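PDB 6CJ3: citrate lyase subunit beta-like protein from Mycobacterium tuberculosis H37Rv, which binds magnesium and probably acts as a lyase of the HpcH/HpaI aldolase family, forms a homotrimer and may play a role in fatty acid biosynthesis. Local coordinates for residues D187-D192 with V213-H218. Residues are numbered along the deposited sequence; the frame is centred on the assembly and turned at random.
Sequences DAVHLD and VTVCIH. With PYR (pyruvic acid), chain G.
With chi1 at -57°, Val-189 sets its CG1 beside its own backbone N and facing Val-215, whose CG1 lies anti to the backbone N. CG1 of Val-189 and CG1 of Val-215 meet at 3.7 Å, the side chains crossing at a slant. The Val-189 methyl also packs against CG2 of Ile-217, and Phe-20 of strand 17-22 touches all three residues. At the start of the contact, Asp-187 and Thr-214 form a parallel bridge. Asp-187 N gives a nearly straight hydrogen bond to Val-213 O (2.9 Å, 175° at the hydrogen), whereas the return bond from Val-215 N to Asp-187 O is weak at 3.4 Å. Asp-187 ends strand 184-187, the seventh of the TIM barrel, and 213-216 is the eighth, closing the sheet against strand 17-22. Beyond Val-189 the backbones move apart, and a water accepts from His-190 N and donates to Val-215 O, each at 2.8 Å. Ile-217, its CG1 held between its own N and carbonyl carbon (chi1 40°), spans the gap with CD1 3.8 Å from His-190 O. A second water links Asp-187 OD2 to Thr-214 OG1; Trp-142 and a salt bridge to Arg-171 also hold the carboxylate, Tyr-229 the hydroxyl. The His-190 ring, fixed at its two nitrogens by Glu-202 and Asp-195, presents one face to a bound pyruvate, whose O3 sits 3.3 Å above the ring centre. That same O3 accepts a hydrogen bond from Asp-192 N at 3.0 Å.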
loop_
_atom_site.group_PDB
_atom_site.type_symbol
_atom_site.label_atom_id
_atom_site.label_comp_id
_atom_site.label_asym_id
_atom_site.label_seq_id
_atom_site.Cartn_x
_atom_site.Cartn_y
_atom_site.Cartn_z
ATOM N N ASP A 187 10.301 -12.511 -5.476
ATOM C CA ASP A 187 10.450 -11.163 -6.018
ATOM C C ASP A 187 10.525 -11.202 -7.547
ATOM O O ASP A 187 10.944 -12.200 -8.141
ATOM C CB ASP A 187 11.705 -10.491 -5.440
ATOM C CG ASP A 187 11.643 -8.960 -5.491
ATOM O OD1 ASP A 187 10.540 -8.390 -5.482
ATOM O OD2 ASP A 187 12.715 -8.322 -5.557
ATOM N N ALA A 188 10.119 -10.095 -8.177
ATOM C CA ALA A 188 10.006 -9.978 -9.630
ATOM C C ALA A 188 11.374 -10.045 -10.317
ATOM O O ALA A 188 12.419 -9.816 -9.704
ATOM C CB ALA A 188 9.316 -8.663 -10.005
ATOM N N VAL A 189 11.349 -10.359 -11.625
ATOM C CA VAL A 189 12.566 -10.582 -12.403
ATOM C C VAL A 189 13.202 -9.254 -12.771
ATOM O O VAL A 189 12.523 -8.238 -12.945
ATOM C CB VAL A 189 12.272 -11.410 -13.672
ATOM C CG1 VAL A 189 11.633 -12.751 -13.319
ATOM C CG2 VAL A 189 11.394 -10.625 -14.634
ATOM N N HIS A 190 14.524 -9.272 -12.911
ATOM C CA HIS A 190 15.298 -8.129 -13.389
ATOM C C HIS A 190 15.537 -8.364 -14.877
ATOM O O HIS A 190 16.400 -9.157 -15.261
ATOM C CB HIS A 190 16.601 -8.007 -12.604
ATOM C CG HIS A 190 17.203 -6.642 -12.639
ATOM N ND1 HIS A 190 16.773 -5.617 -11.820
ATOM C CD2 HIS A 190 18.208 -6.132 -13.386
ATOM C CE1 HIS A 190 17.479 -4.532 -12.072
ATOM N NE2 HIS A 190 18.362 -4.818 -13.015
ATOM N N LEU A 191 14.758 -7.673 -15.719
ATOM C CA LEU A 191 14.809 -7.931 -17.156
ATOM C C LEU A 191 16.129 -7.504 -17.787
ATOM O O LEU A 191 16.532 -8.087 -18.797
ATOM C CB LEU A 191 13.652 -7.233 -17.867
ATOM C CG LEU A 191 12.271 -7.858 -17.641
ATOM C CD1 LEU A 191 11.260 -7.084 -18.448
ATOM C CD2 LEU A 191 12.250 -9.327 -18.024
ATOM N N ASP A 192 16.803 -6.495 -17.240
ATOM C CA ASP A 192 18.079 -6.033 -17.798
ATOM C C ASP A 192 19.176 -6.983 -17.332
ATOM O O ASP A 192 19.760 -6.816 -16.260
ATOM C CB ASP A 192 18.361 -4.597 -17.380
ATOM C CG ASP A 192 19.526 -3.979 -18.139
ATOM O OD1 ASP A 192 20.317 -4.716 -18.754
ATOM O OD2 ASP A 192 19.658 -2.748 -18.104
ATOM N N VAL A 213 12.901 -15.684 -2.422
ATOM C CA VAL A 213 13.367 -16.070 -3.751
ATOM C C VAL A 213 13.455 -14.810 -4.594
ATOM O O VAL A 213 12.578 -13.947 -4.519
ATOM C CB VAL A 213 12.400 -17.085 -4.414
ATOM C CG1 VAL A 213 12.709 -17.238 -5.923
ATOM C CG2 VAL A 213 12.435 -18.445 -3.710
ATOM N N THR A 214 14.508 -14.699 -5.402
ATOM C CA THR A 214 14.497 -13.773 -6.525
ATOM C C THR A 214 14.466 -14.594 -7.805
ATOM O O THR A 214 15.367 -15.404 -8.047
ATOM C CB THR A 214 15.703 -12.835 -6.515
ATOM O OG1 THR A 214 15.532 -11.855 -5.480
ATOM C CG2 THR A 214 15.821 -12.133 -7.865
ATOM N N VAL A 215 13.446 -14.376 -8.621
ATOM C CA VAL A 215 13.315 -15.114 -9.867
ATOM C C VAL A 215 14.168 -14.444 -10.939
ATOM O O VAL A 215 14.192 -13.209 -11.057
ATOM C CB VAL A 215 11.839 -15.201 -10.289
ATOM C CG1 VAL A 215 11.699 -16.055 -11.547
ATOM C CG2 VAL A 215 11.001 -15.791 -9.147
ATOM N N CYS A 216 14.868 -15.266 -11.724
ATOM C CA CYS A 216 15.784 -14.808 -12.758
ATOM C C CYS A 216 15.323 -15.282 -14.131
ATOM O O CYS A 216 14.595 -16.273 -14.263
ATOM C CB CYS A 216 17.212 -15.309 -12.493
ATOM S SG CYS A 216 17.853 -14.892 -10.843
ATOM N N ILE A 217 15.770 -14.573 -15.169
ATOM C CA ILE A 217 15.498 -14.978 -16.541
ATOM C C ILE A 217 16.771 -15.340 -17.305
ATOM O O ILE A 217 16.705 -15.666 -18.492
ATOM C CB ILE A 217 14.674 -13.907 -17.290
ATOM C CG1 ILE A 217 15.152 -12.501 -16.940
ATOM C CG2 ILE A 217 13.206 -13.975 -16.894
ATOM C CD1 ILE A 217 16.233 -12.057 -17.765
ATOM N N HIS A 218 17.930 -15.339 -16.641
ATOM C CA HIS A 218 19.172 -15.733 -17.304
ATOM C C HIS A 218 20.082 -16.379 -16.268
ATOM O O HIS A 218 20.160 -15.879 -15.133
ATOM C CB HIS A 218 19.875 -14.539 -17.961
ATOM C CG HIS A 218 20.994 -14.921 -18.878
ATOM N ND1 HIS A 218 22.277 -15.154 -18.432
ATOM C CD2 HIS A 218 21.026 -15.097 -20.221
ATOM C CE1 HIS A 218 23.052 -15.458 -19.459
ATOM N NE2 HIS A 218 22.318 -15.427 -20.558
HETATM C C PYR G . 15.065 -2.850 -16.571
HETATM O O PYR G . 14.085 -3.569 -17.057
HETATM O OXT PYR G . 15.338 -1.683 -17.101
HETATM C CA PYR G . 15.820 -3.310 -15.493
HETATM O O3 PYR G . 15.774 -4.582 -15.154
HETATM C CB PYR G . 16.694 -2.342 -14.741
HETATM O O HOH W 1 15.176 -9.324 -6.319
HETATM O O HOH W 2 16.036 -11.086 -11.361
#